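Nicotinate phosphoribosyltransferase (Vibrio cholerae, PDB 4HL7) probably catalyses the ATP-driven synthesis of nicotinate ribonucleotide from nicotinate and phosphoribosyl diphosphate, the entry of nicotinate into NAD biosynthesis. Local coordinates at residues 76-79 / 80-84; 62-65 / 66-70; 414-417 / 418-422; 269-272 / 273-277. All blocks are in the same frame, centred on the assembly; numbering follows the deposited sequence.

Contact 1. Residues 76-79 / 80-84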
ATOM      1  N   HIS A  76     -23.749  -2.782  -3.122  1.00 27.06           N
ATOM      2  CA  HIS A  76     -24.244  -2.502  -4.486  1.00 27.58           C
ATOM      3  C   HIS A  76     -23.121  -1.899  -5.297  1.00 27.08           C
ATOM      4  O   HIS A  76     -22.894  -2.281  -6.471  1.00 26.10           O
ATOM      5  CB  HIS A  76     -25.452  -1.541  -4.480  1.00 31.23           C
ATOM      6  CG  HIS A  76     -26.748  -2.150  -3.902  1.00 36.75           C
ATOM      7  ND1 HIS A  76     -27.082  -3.479  -4.051  1.00 40.48           N
ATOM      8  CD2 HIS A  76     -27.810  -1.558  -3.169  1.00 38.15           C
ATOM      9  CE1 HIS A  76     -28.293  -3.715  -3.447  1.00 37.89           C
ATOM     10  NE2 HIS A  76     -28.733  -2.549  -2.905  1.00 35.41           N
ATOM     11  N   TYR A  77     -22.370  -0.972  -4.698  1.00 25.04           N
ATOM     12  CA  TYR A  77     -21.239  -0.355  -5.414  1.00 23.54           C
ATOM     13  C   TYR A  77     -20.201  -1.429  -5.819  1.00 23.18           C
ATOM     14  O   TYR A  77     -19.778  -1.495  -6.974  1.00 24.58           O
ATOM     15  CB  TYR A  77     -20.560   0.775  -4.587  1.00 22.79           C
ATOM     16  CG  TYR A  77     -19.247   1.207  -5.237  1.00 22.45           C
ATOM     17  CD1 TYR A  77     -18.013   0.754  -4.750  1.00 24.13           C
ATOM     18  CD2 TYR A  77     -19.261   2.024  -6.369  1.00 24.73           C
ATOM     19  CE1 TYR A  77     -16.813   1.093  -5.384  1.00 23.73           C
ATOM     20  CE2 TYR A  77     -18.068   2.384  -7.005  1.00 23.56           C
ATOM     21  CZ  TYR A  77     -16.856   1.922  -6.509  1.00 22.93           C
ATOM     22  OH  TYR A  77     -15.690   2.276  -7.135  1.00 21.91           O
ATOM     23  N   LEU A  78     -19.821  -2.297  -4.900  1.00 21.53           N
ATOM     24  CA  LEU A  78     -18.851  -3.311  -5.260  1.00 22.51           C
ATOM     25  C   LEU A  78     -19.416  -4.323  -6.270  1.00 24.60           C
ATOM     26  O   LEU A  78     -18.685  -4.869  -7.097  1.00 21.68           O
ATOM     27  CB  LEU A  78     -18.377  -4.090  -4.027  1.00 21.55           C
ATOM     28  CG  LEU A  78     -17.593  -3.220  -3.006  1.00 20.58           C
ATOM     29  CD1 LEU A  78     -17.248  -4.115  -1.819  1.00 19.52           C
ATOM     30  CD2 LEU A  78     -16.325  -2.671  -3.664  1.00 21.67           C
ATOM     31  N   THR A  79     -20.689  -4.652  -6.134  1.00 24.36           N
ATOM     32  CA  THR A  79     -21.295  -5.558  -7.094  1.00 25.47           C
ATOM     33  C   THR A  79     -21.093  -5.079  -8.539  1.00 26.43           C
ATOM     34  O   THR A  79     -20.733  -5.874  -9.402  1.00 25.56           O
ATOM     35  CB  THR A  79     -22.803  -5.718  -6.810  1.00 25.65           C
ATOM     36  OG1 THR A  79     -22.937  -6.399  -5.577  1.00 24.91           O
ATOM     37  CG2 THR A  79     -23.487  -6.562  -7.935  1.00 25.85           C
ATOM     38  N   GLN A  80     -21.385  -3.809  -8.785  1.00 25.83           N
ATOM     39  CA  GLN A  80     -21.294  -3.178 -10.115  1.00 29.54           C
ATOM     40  C   GLN A  80     -19.861  -2.857 -10.534  1.00 30.07           C
ATOM     41  O   GLN A  80     -19.440  -3.166 -11.666  1.00 30.70           O
ATOM     42  CB  GLN A  80     -22.124  -1.892 -10.160  1.00 32.33           C
ATOM     43  CG  GLN A  80     -21.987  -1.133 -11.489  1.00 38.04           C
ATOM     44  CD  GLN A  80     -23.093  -0.102 -11.734  1.00 46.09           C
ATOM     45  OE1 GLN A  80     -24.100  -0.049 -11.018  1.00 52.55           O
ATOM     46  NE2 GLN A  80     -22.926   0.689 -12.774  1.00 39.74           N
ATOM     47  N   HIS A  81     -19.095  -2.252  -9.623  1.00 25.46           N
ATOM     48  CA  HIS A  81     -17.799  -1.707  -9.999  1.00 24.97           C
ATOM     49  C   HIS A  81     -16.602  -2.553  -9.676  1.00 24.82           C
ATOM     50  O   HIS A  81     -15.478  -2.228 -10.080  1.00 26.58           O
ATOM     51  CB  HIS A  81     -17.652  -0.274  -9.505  1.00 27.56           C
ATOM     52  CG  HIS A  81     -18.702   0.649 -10.068  1.00 31.52           C
ATOM     53  ND1 HIS A  81     -18.539   1.313 -11.238  1.00 35.45           N
ATOM     54  CD2 HIS A  81     -19.991   0.933  -9.630  1.00 32.50           C
ATOM     55  CE1 HIS A  81     -19.654   2.048 -11.501  1.00 35.90           C
ATOM     56  NE2 HIS A  81     -20.542   1.811 -10.524  1.00 35.29           N
ATOM     57  N   ALA A  82     -16.838  -3.654  -8.959  1.00 24.47           N
ATOM     58  CA  ALA A  82     -15.813  -4.663  -8.643  1.00 23.80           C
ATOM     59  C   ALA A  82     -16.405  -6.043  -8.950  1.00 24.03           C
ATOM     60  O   ALA A  82     -16.579  -6.927  -8.067  1.00 23.61           O
ATOM     61  CB  ALA A  82     -15.335  -4.523  -7.165  1.00 22.02           C
ATOM     62  N   PRO A  83     -16.676  -6.276 -10.242  1.00 23.90           N
ATOM     63  CA  PRO A  83     -17.367  -7.473 -10.729  1.00 24.49           C
ATOM     64  C   PRO A  83     -16.620  -8.797 -10.504  1.00 23.56           C
ATOM     65  O   PRO A  83     -17.235  -9.862 -10.560  1.00 25.44           O
ATOM     66  CB  PRO A  83     -17.537  -7.192 -12.248  1.00 25.37           C
ATOM     67  CG  PRO A  83     -16.450  -6.260 -12.573  1.00 25.99           C
ATOM     68  CD  PRO A  83     -16.227  -5.385 -11.349  1.00 23.05           C
ATOM     69  N   HIS A  84     -15.326  -8.726 -10.226  1.00 23.58           N
ATOM     70  CA  HIS A  84     -14.563  -9.940  -9.899  1.00 23.64           C
ATOM     71  C   HIS A  84     -14.659 -10.404  -8.463  1.00 23.44           C
ATOM     72  O   HIS A  84     -14.179 -11.474  -8.140  1.00 23.20           O
ATOM     73  CB  HIS A  84     -13.115  -9.858 -10.433  1.00 25.03           C
ATOM     74  CG  HIS A  84     -13.093  -9.830 -11.937  1.00 23.73           C
ATOM     75  ND1 HIS A  84     -13.512 -10.880 -12.671  1.00 24.32           N
ATOM     76  CD2 HIS A  84     -12.875  -8.784 -12.823  1.00 21.67           C
ATOM     77  CE1 HIS A  84     -13.511 -10.528 -13.983  1.00 27.33           C
ATOM     78  NE2 HIS A  84     -13.120  -9.252 -14.070  1.00 23.18           N
TER
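The backbone carbonyl of Tyr77 receives the amide of His81 in the shortest bond of this turn, N to O 2.8 Å, with the donor nearly on the line of the C=O bond. The same Tyr77 O lies at the edge of the His81 imidazole, in its plane. Tyr77 CG stands anti to its own nitrogen (chi1 169°), which swings the phenol forward along the helix until CD2 lies 3.5 Å from His81 CD2. The two rings are nearly parallel, their planes at 18°, yet slid so far apart that they hardly overlap. His81 CB also makes a CH-pi contact over one face of the phenol, 4.1 Å from its centroid. Gln80 CG lies over one face of the His81 ring, 3.3 Å above its plane and displaced toward the rim. All this happens in the last turn of helix 72-81, in the N-terminal domain of the enzyme. Here Ala82 is the first residue to leave helical geometry, and its amide reaches Leu78 O at 2.9 Å along a bent path (138° at the hydrogen), from above the carbonyl plane. Ala82 CB packs 4.1 Å from Leu78 CD2. Beyond the turn, the buried Tyr77 side chain rests on Tyr216, Ala219 and Arg220 of helix 216-222, while Leu78 meets Leu90 of helix 87-93.

Contact 2. Residues 62-65 / 66-70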
ATOM      1  N   ILE A  62      -9.973   4.115  16.880  1.00 25.81           N
ATOM      2  CA  ILE A  62      -9.823   2.703  16.556  1.00 25.11           C
ATOM      3  C   ILE A  62     -11.030   1.987  17.120  1.00 24.26           C
ATOM      4  O   ILE A  62     -11.690   1.250  16.427  1.00 23.65           O
ATOM      5  CB  ILE A  62      -8.452   2.097  16.995  1.00 27.44           C
ATOM      6  CG1 ILE A  62      -7.328   2.748  16.157  1.00 30.34           C
ATOM      7  CG2 ILE A  62      -8.441   0.586  16.810  1.00 27.70           C
ATOM      8  CD1 ILE A  62      -5.946   2.127  16.279  1.00 32.42           C
ATOM      9  N   ALA A  63     -11.413   2.340  18.346  1.00 26.21           N
ATOM     10  CA  ALA A  63     -12.634   1.770  18.954  1.00 26.06           C
ATOM     11  C   ALA A  63     -13.848   2.030  18.086  1.00 24.84           C
ATOM     12  O   ALA A  63     -14.702   1.157  17.863  1.00 25.58           O
ATOM     13  CB  ALA A  63     -12.850   2.340  20.372  1.00 28.05           C
ATOM     14  N   HIS A  64     -13.938   3.237  17.582  1.00 25.87           N
ATOM     15  CA  HIS A  64     -14.957   3.568  16.634  1.00 26.45           C
ATOM     16  C   HIS A  64     -15.073   2.690  15.377  1.00 27.07           C
ATOM     17  O   HIS A  64     -16.184   2.499  14.866  1.00 26.18           O
ATOM     18  CB  HIS A  64     -14.791   5.024  16.273  1.00 28.29           C
ATOM     19  CG  HIS A  64     -15.909   5.546  15.449  1.00 33.61           C
ATOM     20  ND1 HIS A  64     -17.138   5.836  15.985  1.00 37.84           N
ATOM     21  CD2 HIS A  64     -15.999   5.788  14.077  1.00 36.41           C
ATOM     22  CE1 HIS A  64     -17.946   6.265  15.000  1.00 38.08           C
ATOM     23  NE2 HIS A  64     -17.247   6.227  13.827  1.00 37.55           N
ATOM     24  N   LEU A  65     -13.956   2.090  14.888  1.00 24.70           N
ATOM     25  CA  LEU A  65     -14.067   1.112  13.789  1.00 24.04           C
ATOM     26  C   LEU A  65     -15.092  -0.009  14.071  1.00 22.60           C
ATOM     27  O   LEU A  65     -15.649  -0.564  13.126  1.00 23.86           O
ATOM     28  CB  LEU A  65     -12.696   0.481  13.438  1.00 21.76           C
ATOM     29  CG  LEU A  65     -11.657   1.526  12.991  1.00 21.48           C
ATOM     30  CD1 LEU A  65     -10.349   0.822  12.738  1.00 19.87           C
ATOM     31  CD2 LEU A  65     -12.182   2.262  11.765  1.00 23.13           C
ATOM     32  N   GLY A  66     -15.231  -0.391  15.355  1.00 25.52           N
ATOM     33  CA  GLY A  66     -16.098  -1.473  15.782  1.00 24.67           C
ATOM     34  C   GLY A  66     -17.557  -1.144  15.491  1.00 25.88           C
ATOM     35  O   GLY A  66     -18.386  -2.037  15.457  1.00 26.55           O
ATOM     36  N   THR A  67     -17.860   0.121  15.218  1.00 26.45           N
ATOM     37  CA  THR A  67     -19.249   0.526  14.959  1.00 27.12           C
ATOM     38  C   THR A  67     -19.590   0.624  13.453  1.00 27.82           C
ATOM     39  O   THR A  67     -20.739   0.877  13.066  1.00 27.91           O
ATOM     40  CB  THR A  67     -19.571   1.857  15.635  1.00 29.12           C
ATOM     41  OG1 THR A  67     -18.859   2.930  15.015  1.00 28.18           O
ATOM     42  CG2 THR A  67     -19.230   1.797  17.107  1.00 30.91           C
ATOM     43  N   LEU A  68     -18.570   0.520  12.612  1.00 26.78           N
ATOM     44  CA  LEU A  68     -18.776   0.661  11.166  1.00 24.70           C
ATOM     45  C   LEU A  68     -19.355  -0.575  10.562  1.00 24.12           C
ATOM     46  O   LEU A  68     -19.081  -1.698  11.019  1.00 24.11           O
ATOM     47  CB  LEU A  68     -17.454   0.973  10.450  1.00 24.78           C
ATOM     48  CG  LEU A  68     -16.844   2.302  10.846  1.00 25.14           C
ATOM     49  CD1 LEU A  68     -15.685   2.528   9.864  1.00 26.93           C
ATOM     50  CD2 LEU A  68     -17.860   3.451  10.786  1.00 29.62           C
ATOM     51  N   ARG A  69     -20.139  -0.394   9.499  1.00 22.29           N
ATOM     52  CA  ARG A  69     -20.734  -1.566   8.820  1.00 23.29           C
ATOM     53  C   ARG A  69     -20.655  -1.356   7.324  1.00 23.93           C
ATOM     54  O   ARG A  69     -20.636  -0.211   6.887  1.00 24.70           O
ATOM     55  CB  ARG A  69     -22.207  -1.704   9.242  1.00 25.46           C
ATOM     56  CG  ARG A  69     -22.408  -1.864  10.757  1.00 28.57           C
ATOM     57  CD  ARG A  69     -22.061  -3.301  11.144  1.00 30.96           C
ATOM     58  NE  ARG A  69     -22.381  -3.660  12.534  1.00 34.05           N
ATOM     59  CZ  ARG A  69     -21.611  -3.371  13.594  1.00 36.16           C
ATOM     60  NH1 ARG A  69     -20.472  -2.686  13.461  1.00 31.90           N
ATOM     61  NH2 ARG A  69     -21.982  -3.765  14.797  1.00 34.18           N
ATOM     62  N   PHE A  70     -20.697  -2.427   6.527  1.00 24.12           N
ATOM     63  CA  PHE A  70     -20.945  -2.211   5.087  1.00 24.70           C
ATOM     64  C   PHE A  70     -22.428  -1.963   4.877  1.00 26.81           C
ATOM     65  O   PHE A  70     -23.237  -2.803   5.305  1.00 31.87           O
ATOM     66  CB  PHE A  70     -20.503  -3.433   4.273  1.00 24.65           C
ATOM     67  CG  PHE A  70     -19.002  -3.568   4.138  1.00 23.14           C
ATOM     68  CD1 PHE A  70     -18.295  -2.846   3.172  1.00 22.70           C
ATOM     69  CD2 PHE A  70     -18.284  -4.396   4.995  1.00 22.31           C
ATOM     70  CE1 PHE A  70     -16.903  -2.987   3.068  1.00 21.84           C
ATOM     71  CE2 PHE A  70     -16.898  -4.538   4.893  1.00 23.71           C
ATOM     72  CZ  PHE A  70     -16.194  -3.841   3.917  1.00 20.77           C
TER
HETATM   73  O   HOH W   1     -16.801  -2.700  12.058  1.00 24.48           O
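One face of the His64 imidazole carries the hydroxyl of Thr67, with OG1 lying 3.4 Å above the ring plane and displaced toward the rim. Leu68 CD2 approaches the same ring obliquely, near NE2. The guanidinium of Arg69 has Gly66 C at its edge, and its NH1 donates in the guanidinium plane to both Gly66 O and Leu68 O, each at 3.0 Å. The Thr67 hydroxyl is placed by a chi1 of 69°, which sets OG1 between the backbone nitrogen and carbonyl carbon and turns it back to donate to His64 O at 2.7 Å, in the carbonyl plane. Thr67 N grips that oxygen too, at 2.9 Å but from above the plane, giving His64 O two donors from one residue. The chain leaves helix 52-64 through successive i+3-to-i bonds of the 3-10 type, Gly66 N to Ala63 O, Thr67 N to His64 O and Leu68 N to Leu65 O, into the loop before helix 72-81 of the N-terminal domain. A water bridges the turn by donating to Leu65 O and Leu68 O, 2.7 Å from each. On the apolar side Leu65 CD2 meets Leu68 CD1 at 4.0 Å, and Leu65 continues inward to Tyr131 and Ile138 of helix 131-147.

Contact 3. Residues 414-417 / 418-422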
ATOM      1  N   LEU A 414      23.942 -14.149   2.549  1.00 27.94           N
ATOM      2  CA  LEU A 414      23.671 -14.061   3.984  1.00 28.36           C
ATOM      3  C   LEU A 414      24.955 -13.508   4.640  1.00 27.16           C
ATOM      4  O   LEU A 414      26.013 -14.039   4.439  1.00 27.93           O
ATOM      5  CB  LEU A 414      23.394 -15.493   4.465  1.00 29.57           C
ATOM      6  CG  LEU A 414      23.266 -15.742   5.954  1.00 35.35           C
ATOM      7  CD1 LEU A 414      22.141 -14.870   6.486  1.00 32.89           C
ATOM      8  CD2 LEU A 414      22.982 -17.213   6.231  1.00 33.50           C
ATOM      9  N   ASP A 415      24.858 -12.437   5.415  1.00 25.54           N
ATOM     10  CA  ASP A 415      25.995 -11.959   6.176  1.00 25.29           C
ATOM     11  C   ASP A 415      26.087 -12.694   7.532  1.00 24.44           C
ATOM     12  O   ASP A 415      25.298 -12.420   8.413  1.00 24.36           O
ATOM     13  CB  ASP A 415      25.837 -10.460   6.405  1.00 30.20           C
ATOM     14  CG  ASP A 415      26.974  -9.860   7.217  1.00 30.09           C
ATOM     15  OD1 ASP A 415      27.838 -10.543   7.760  1.00 33.07           O
ATOM     16  OD2 ASP A 415      27.034  -8.639   7.268  1.00 40.80           O
ATOM     17  N   VAL A 416      27.012 -13.636   7.659  1.00 23.20           N
ATOM     18  CA  VAL A 416      27.053 -14.516   8.864  1.00 23.57           C
ATOM     19  C   VAL A 416      27.455 -13.733  10.122  1.00 24.36           C
ATOM     20  O   VAL A 416      26.911 -13.957  11.219  1.00 22.73           O
ATOM     21  CB  VAL A 416      27.927 -15.774   8.645  1.00 25.10           C
ATOM     22  CG1 VAL A 416      28.089 -16.615   9.918  1.00 29.08           C
ATOM     23  CG2 VAL A 416      27.273 -16.630   7.564  1.00 26.73           C
ATOM     24  N   ASP A 417      28.392 -12.810   9.967  1.00 23.77           N
ATOM     25  CA  ASP A 417      28.786 -12.024  11.120  1.00 25.25           C
ATOM     26  C   ASP A 417      27.632 -11.207  11.679  1.00 23.57           C
ATOM     27  O   ASP A 417      27.500 -11.119  12.887  1.00 24.00           O
ATOM     28  CB  ASP A 417      29.988 -11.142  10.799  1.00 27.94           C
ATOM     29  CG  ASP A 417      31.251 -11.953  10.593  1.00 31.38           C
ATOM     30  OD1 ASP A 417      31.743 -12.576  11.548  1.00 31.89           O
ATOM     31  OD2 ASP A 417      31.772 -11.953   9.458  1.00 35.63           O
ATOM     32  N   ALA A 418      26.842 -10.589  10.814  1.00 23.95           N
ATOM     33  CA  ALA A 418      25.659  -9.815  11.224  1.00 23.08           C
ATOM     34  C   ALA A 418      24.642 -10.745  11.882  1.00 23.84           C
ATOM     35  O   ALA A 418      24.024 -10.398  12.907  1.00 23.72           O
ATOM     36  CB  ALA A 418      24.994  -9.108  10.029  1.00 25.31           C
ATOM     37  N   LEU A 419      24.419 -11.923  11.272  1.00 21.90           N
ATOM     38  CA  LEU A 419      23.498 -12.916  11.875  1.00 21.02           C
ATOM     39  C   LEU A 419      23.961 -13.316  13.297  1.00 20.46           C
ATOM     40  O   LEU A 419      23.137 -13.407  14.191  1.00 21.88           O
ATOM     41  CB  LEU A 419      23.374 -14.177  10.979  1.00 19.64           C
ATOM     42  CG  LEU A 419      22.636 -15.366  11.599  1.00 20.64           C
ATOM     43  CD1 LEU A 419      21.177 -14.963  11.852  1.00 18.06           C
ATOM     44  CD2 LEU A 419      22.694 -16.624  10.680  1.00 20.61           C
ATOM     45  N   ILE A 420      25.254 -13.557  13.509  1.00 19.67           N
ATOM     46  CA  ILE A 420      25.743 -13.948  14.826  1.00 21.14           C
ATOM     47  C   ILE A 420      25.445 -12.836  15.821  1.00 22.08           C
ATOM     48  O   ILE A 420      25.034 -13.105  16.954  1.00 21.73           O
ATOM     49  CB  ILE A 420      27.242 -14.335  14.771  1.00 20.76           C
ATOM     50  CG1 ILE A 420      27.378 -15.639  13.973  1.00 21.16           C
ATOM     51  CG2 ILE A 420      27.896 -14.370  16.158  1.00 22.33           C
ATOM     52  CD1 ILE A 420      28.796 -16.081  13.676  1.00 21.45           C
ATOM     53  N   GLN A 421      25.613 -11.575  15.394  1.00 22.89           N
ATOM     54  CA  GLN A 421      25.317 -10.478  16.320  1.00 26.16           C
ATOM     55  C   GLN A 421      23.820 -10.428  16.644  1.00 24.07           C
ATOM     56  O   GLN A 421      23.468 -10.152  17.806  1.00 27.28           O
ATOM     57  CB  GLN A 421      25.782  -9.111  15.786  1.00 25.58           C
ATOM     58  CG  GLN A 421      27.267  -8.923  15.906  1.00 28.02           C
ATOM     59  CD  GLN A 421      27.660  -7.470  15.725  1.00 30.76           C
ATOM     60  OE1 GLN A 421      27.693  -6.987  14.615  1.00 30.61           O
ATOM     61  NE2 GLN A 421      27.909  -6.758  16.843  1.00 31.05           N
ATOM     62  N   GLU A 422      22.973 -10.654  15.644  1.00 24.98           N
ATOM     63  CA  GLU A 422      21.549 -10.646  15.828  1.00 25.26           C
ATOM     64  C   GLU A 422      21.146 -11.808  16.777  1.00 23.62           C
ATOM     65  O   GLU A 422      20.364 -11.599  17.704  1.00 24.10           O
ATOM     66  CB  GLU A 422      20.793 -10.694  14.487  1.00 31.81           C
ATOM     67  CG  GLU A 422      19.288 -10.626  14.658  1.00 43.18           C
ATOM     68  CD  GLU A 422      18.761  -9.237  15.022  1.00 50.41           C
ATOM     69  OE1 GLU A 422      18.670  -8.400  14.092  1.00 62.42           O
ATOM     70  OE2 GLU A 422      18.393  -9.009  16.220  1.00 51.49           O
TER
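With its CG anti to the backbone nitrogen (chi1 179°), Asp415 folds its carboxylate forward over the first turn of helix 416-427, where OD1 accepts from Ala418 N. This N-cap bond is straight, 170° at the hydrogen, but long and weak at 3.2 Å. The carboxylate also lies against the methyl of the residue it caps, Asp415 OD2 being 3.5 Å from Ala418 CB. Asp415 contributes its backbone as well: its carbonyl oxygen takes Leu419 N at 3.0 Å, in the carbonyl plane, and so begins the regular helical series. The next bond, Ile420 N to Val416 O, is 2.9 Å long.

Val416 turns CG1 along the helix by a chi1 of 174°, bringing it to 3.9 Å from Ile420 CD1, the two side chains running at a slant to each other on the outer surface. Leu414, just ahead of the cap, forms a hydrophobic staple across it: its CD2 comes within 4.5 Å of Leu419 CD2, and both leucines rest on Ala404 of helix 400-409. The negative carboxylate at the N-terminus of this helix would be expected to interact favourably with the helix dipole, while the paired leucines join the start of the helix to its neighbour through apolar contact.

Contact 4. Residues 269-272 / 273-277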
ATOM      1  N   ASP A 269       9.379  -7.604  -5.347  1.00 16.14           N
ATOM      2  CA  ASP A 269      10.442  -7.501  -4.387  1.00 17.64           C
ATOM      3  C   ASP A 269      10.076  -8.001  -2.976  1.00 18.96           C
ATOM      4  O   ASP A 269      10.675  -7.575  -1.997  1.00 21.66           O
ATOM      5  CB  ASP A 269      10.939  -6.009  -4.270  1.00 20.56           C
ATOM      6  CG  ASP A 269       9.856  -5.056  -3.726  1.00 21.85           C
ATOM      7  OD1 ASP A 269       8.640  -5.322  -3.899  1.00 20.04           O
ATOM      8  OD2 ASP A 269      10.242  -4.007  -3.130  1.00 23.48           O
ATOM      9  N   THR A 270       9.165  -8.942  -2.870  1.00 15.05           N
ATOM     10  CA  THR A 270       8.971  -9.562  -1.565  1.00 16.30           C
ATOM     11  C   THR A 270      10.264 -10.255  -1.156  1.00 15.37           C
ATOM     12  O   THR A 270      10.701 -10.224   0.002  1.00 16.31           O
ATOM     13  CB  THR A 270       7.874 -10.617  -1.627  1.00 14.15           C
ATOM     14  OG1 THR A 270       6.637 -10.029  -2.069  1.00 16.47           O
ATOM     15  CG2 THR A 270       7.701 -11.282  -0.212  1.00 17.14           C
ATOM     16  N   LEU A 271      10.918 -10.860  -2.149  1.00 16.73           N
ATOM     17  CA  LEU A 271      12.185 -11.535  -1.951  1.00 16.82           C
ATOM     18  C   LEU A 271      13.239 -10.726  -2.712  1.00 20.82           C
ATOM     19  O   LEU A 271      13.693  -9.700  -2.177  1.00 24.25           O
ATOM     20  CB  LEU A 271      12.109 -12.994  -2.464  1.00 16.49           C
ATOM     21  CG  LEU A 271      10.997 -13.755  -1.706  1.00 16.52           C
ATOM     22  CD1 LEU A 271      10.753 -15.104  -2.333  1.00 15.70           C
ATOM     23  CD2 LEU A 271      11.412 -13.987  -0.238  1.00 19.61           C
ATOM     24  N   THR A 272      13.626 -11.150  -3.927  1.00 16.31           N
ATOM     25  CA  THR A 272      14.511 -10.282  -4.763  1.00 17.82           C
ATOM     26  C   THR A 272      14.023 -10.371  -6.218  1.00 18.09           C
ATOM     27  O   THR A 272      13.321 -11.306  -6.586  1.00 15.54           O
ATOM     28  CB  THR A 272      15.942 -10.694  -4.750  1.00 18.17           C
ATOM     29  OG1 THR A 272      16.052 -12.034  -5.264  1.00 20.17           O
ATOM     30  CG2 THR A 272      16.570 -10.572  -3.287  1.00 20.89           C
ATOM     31  N   ILE A 273      14.514  -9.477  -7.069  1.00 17.06           N
ATOM     32  CA  ILE A 273      14.146  -9.557  -8.491  1.00 16.97           C
ATOM     33  C   ILE A 273      14.581 -10.894  -9.099  1.00 16.55           C
ATOM     34  O   ILE A 273      13.788 -11.513  -9.858  1.00 16.39           O
ATOM     35  CB  ILE A 273      14.683  -8.354  -9.292  1.00 20.45           C
ATOM     36  CG1 ILE A 273      14.099  -8.304 -10.733  1.00 19.65           C
ATOM     37  CG2 ILE A 273      16.204  -8.373  -9.327  1.00 22.61           C
ATOM     38  CD1 ILE A 273      12.598  -8.366 -10.818  1.00 19.74           C
ATOM     39  N   ASP A 274      15.748 -11.412  -8.738  1.00 16.95           N
ATOM     40  CA  ASP A 274      16.113 -12.741  -9.295  1.00 19.12           C
ATOM     41  C   ASP A 274      15.185 -13.837  -8.868  1.00 17.83           C
ATOM     42  O   ASP A 274      14.882 -14.718  -9.668  1.00 17.82           O
ATOM     43  CB  ASP A 274      17.558 -13.151  -8.986  1.00 26.16           C
ATOM     44  CG  ASP A 274      18.558 -12.145  -9.517  1.00 35.54           C
ATOM     45  OD1 ASP A 274      18.584 -11.906 -10.735  1.00 39.11           O
ATOM     46  OD2 ASP A 274      19.240 -11.514  -8.692  1.00 44.75           O
ATOM     47  N   ALA A 275      14.761 -13.857  -7.592  1.00 16.37           N
ATOM     48  CA  ALA A 275      13.774 -14.885  -7.137  1.00 16.33           C
ATOM     49  C   ALA A 275      12.468 -14.731  -7.858  1.00 16.65           C
ATOM     50  O   ALA A 275      11.830 -15.723  -8.226  1.00 16.70           O
ATOM     51  CB  ALA A 275      13.526 -14.764  -5.616  1.00 16.12           C
ATOM     52  N   PHE A 276      12.024 -13.483  -8.017  1.00 14.56           N
ATOM     53  CA  PHE A 276      10.781 -13.223  -8.743  1.00 15.24           C
ATOM     54  C   PHE A 276      10.891 -13.719 -10.187  1.00 15.22           C
ATOM     55  O   PHE A 276      10.022 -14.459 -10.666  1.00 14.69           O
ATOM     56  CB  PHE A 276      10.464 -11.749  -8.779  1.00 13.93           C
ATOM     57  CG  PHE A 276       9.162 -11.471  -9.478  1.00 15.34           C
ATOM     58  CD1 PHE A 276       7.934 -11.716  -8.841  1.00 14.54           C
ATOM     59  CD2 PHE A 276       9.176 -11.095 -10.777  1.00 14.20           C
ATOM     60  CE1 PHE A 276       6.735 -11.525  -9.536  1.00 13.52           C
ATOM     61  CE2 PHE A 276       7.993 -10.888 -11.483  1.00 15.76           C
ATOM     62  CZ  PHE A 276       6.772 -11.095 -10.857  1.00 14.44           C
ATOM     63  N   LEU A 277      11.993 -13.393 -10.863  1.00 15.28           N
ATOM     64  CA  LEU A 277      12.113 -13.836 -12.281  1.00 17.01           C
ATOM     65  C   LEU A 277      12.135 -15.339 -12.391  1.00 15.62           C
ATOM     66  O   LEU A 277      11.600 -15.885 -13.341  1.00 17.15           O
ATOM     67  CB  LEU A 277      13.372 -13.224 -12.926  1.00 18.08           C
ATOM     68  CG  LEU A 277      13.242 -11.684 -13.070  1.00 19.83           C
ATOM     69  CD1 LEU A 277      14.456 -11.162 -13.826  1.00 25.12           C
ATOM     70  CD2 LEU A 277      11.951 -11.222 -13.732  1.00 21.27           C
TER
HETATM   71  O   HOH W   2      18.924 -12.451  -5.359  1.00 26.05           O
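An N-cap opens helix 273-279, which follows strand 265-267 of the parallel sheet, in the part of the chain related to the TIM-barrel families. Thr272 is the capping residue, and its hydroxyl oxygen accepts from Ala275 N at 3.2 Å, close to straight (168° at the hydrogen). A chi1 of 60° wedges OG1 between the backbone nitrogen and carbonyl carbon of its own residue, facing the first turn of the helix. There OG1 also lies 3.7 Å from Ala275 CB, alongside the amide it caps. The carbonyl of the same threonine starts the helical bonding, taking Phe276 N at 2.9 Å almost in line with the C=O bond. Thr272 thus serves the first turn twice, by side chain and by backbone. A water hydrogen-bonded to Thr272 OG1 (2.9 Å) also donates a long, weak bond to Asp274 OD2. Apolar contact backs the cap: Leu271 CB meets Ala275 CB at 3.9 Å. Ahead of the cap, Asp269 bonds through OD1 to His232, the predicted autophosphorylation site, unmodified here, and through OD2 to Ser295. Ile273, whose amide donates to Asp390 of another loop, packs together with Leu277 on helix 298-311, and Thr270 lies against helix 232-241.

How the contacts relate
Contacts 1 and 2 both belong to the N-terminal domain and lie at the ends of successive helices, 72-81 and 52-64, with nearest atoms about 5 Å apart. Both are partly buried, but contact 1 sets two slid, near-parallel rings beside the last helical bonds, whereas contact 2 relies on a doubly gripped carbonyl and a bridging water. Contacts 3 and 4 instead open helices, each with a side-chain N-cap: a carboxylate at the surface in 414-422, a hydroxyl in the largely buried 269-277. Their centres lie about 22 Å apart on the same side of the chain's centre. Contact 3 sits opposite contact 1, their centres about 49 Å apart.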